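Local coordinates for Cobalt/magnesium transport protein CorA (Methanocaldococcus jannaschii, PDB 4EGW) that mediates magnesium influx as a homopentamer, closing when cytoplasmic magnesium is high and opening when it is low, at residues 212-215 / 216-219. Residues are numbered along the deposited sequence; the frame is centred on the assembly and turned at random.
Sequences SLIA and NRDV
Asn216 N bonds to Ser212 O at 2.7 Å and nearly straight, the first of the four i to i+4 backbone bonds between residues 212-215 and 216-219 within helix 193-225. Arg217 N reaches Leu213 O at 2.8 Å, Asp218 N follows onto Ile214 O, and Val219 N makes a weak, longer bond to Ala215 O. Among the side chains, a salt bridge whose hydrogen bond is weak joins neighbours in sequence: Arg217 NE lies 3.4 Å from Asp218 OD1, with the carboxylate carbon, Asp218 CG, at the guanidinium edge and in its plane. Arg217 leaves the helix with CG anti to the backbone N (chi1 176°) and bends at chi3, which brings its flat end alongside Ile214. There Ile214 CD1 sits over one guanidinium face, 3.2 Å from Arg217 NH1, while Ile214 CG2 approaches Arg217 NH2 at 3.5 Å. Asn216 ND2 donates to Lys101 O of strand 96-104, and Ser212 OG hydrogen-bonds Thr111 OG1 of strand 110-119; both side chains touch Tyr169 of helix 156-186. Leu213 and Ile214 pack on Ile250 of helix 233-270. Aliphatic face and edge-on carboxylate together probably limit guanidinium rotation, while the sheet satisfies the buried Asn216 and Ser212.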
loop_
_atom_site.group_PDB
_atom_site.type_symbol
_atom_site.label_atom_id
_atom_site.label_comp_id
_atom_site.label_asym_id
_atom_site.label_seq_id
_atom_site.Cartn_x
_atom_site.Cartn_y
_atom_site.Cartn_z
ATOM N N SER A 212 7.551 2.435 16.536
ATOM C CA SER A 212 6.268 1.738 16.431
ATOM C C SER A 212 6.406 0.428 15.688
ATOM O O SER A 212 5.965 -0.614 16.164
ATOM C CB SER A 212 5.229 2.610 15.717
ATOM O OG SER A 212 4.641 3.552 16.598
ATOM N N LEU A 213 7.016 0.495 14.511
ATOM C CA LEU A 213 7.213 -0.672 13.676
ATOM C C LEU A 213 8.069 -1.682 14.403
ATOM O O LEU A 213 7.918 -2.885 14.216
ATOM C CB LEU A 213 7.862 -0.259 12.362
ATOM C CG LEU A 213 6.944 0.693 11.591
ATOM C CD1 LEU A 213 7.705 1.544 10.593
ATOM C CD2 LEU A 213 5.842 -0.085 10.910
ATOM N N ILE A 214 8.973 -1.196 15.242
ATOM C CA ILE A 214 9.736 -2.098 16.075
ATOM C C ILE A 214 8.762 -2.845 16.985
ATOM O O ILE A 214 8.687 -4.076 16.958
ATOM C CB ILE A 214 10.785 -1.364 16.911
ATOM C CG1 ILE A 214 11.885 -0.817 16.012
ATOM C CG2 ILE A 214 11.415 -2.322 17.879
ATOM C CD1 ILE A 214 12.596 -1.904 15.256
ATOM N N ALA A 215 7.986 -2.086 17.754
ATOM C CA ALA A 215 7.075 -2.650 18.747
ATOM C C ALA A 215 5.968 -3.514 18.126
ATOM O O ALA A 215 5.567 -4.532 18.702
ATOM C CB ALA A 215 6.479 -1.539 19.588
ATOM N N ASN A 216 5.470 -3.095 16.963
ATOM C CA ASN A 216 4.547 -3.906 16.183
ATOM C C ASN A 216 5.225 -5.197 15.783
ATOM O O ASN A 216 4.660 -6.281 15.918
ATOM C CB ASN A 216 4.155 -3.177 14.904
ATOM C CG ASN A 216 3.062 -2.163 15.114
ATOM O OD1 ASN A 216 2.625 -1.927 16.240
ATOM N ND2 ASN A 216 2.608 -1.547 14.019
ATOM N N ARG A 217 6.452 -5.055 15.287
ATOM C CA ARG A 217 7.222 -6.157 14.730
ATOM C C ARG A 217 7.240 -7.344 15.661
ATOM O O ARG A 217 6.959 -8.473 15.264
ATOM C CB ARG A 217 8.657 -5.713 14.492
ATOM C CG ARG A 217 9.568 -6.832 14.010
ATOM C CD ARG A 217 11.021 -6.409 14.106
ATOM N NE ARG A 217 11.410 -6.219 15.498
ATOM C CZ ARG A 217 12.485 -5.549 15.892
ATOM N NH1 ARG A 217 13.287 -4.991 14.994
ATOM N NH2 ARG A 217 12.759 -5.437 17.186
ATOM N N ASP A 218 7.585 -7.075 16.912
ATOM C CA ASP A 218 7.672 -8.118 17.917
ATOM C C ASP A 218 6.303 -8.742 18.153
ATOM O O ASP A 218 6.175 -9.960 18.169
ATOM C CB ASP A 218 8.280 -7.567 19.207
ATOM C CG ASP A 218 9.761 -7.228 19.051
ATOM O OD1 ASP A 218 10.468 -7.963 18.321
ATOM O OD2 ASP A 218 10.219 -6.228 19.652
ATOM N N VAL A 219 5.275 -7.909 18.293
ATOM C CA VAL A 219 3.918 -8.415 18.413
ATOM C C VAL A 219 3.683 -9.461 17.326
ATOM O O VAL A 219 3.243 -10.573 17.609
ATOM C CB VAL A 219 2.887 -7.283 18.250
ATOM C CG1 VAL A 219 1.520 -7.848 17.911
ATOM C CG2 VAL A 219 2.840 -6.409 19.509
#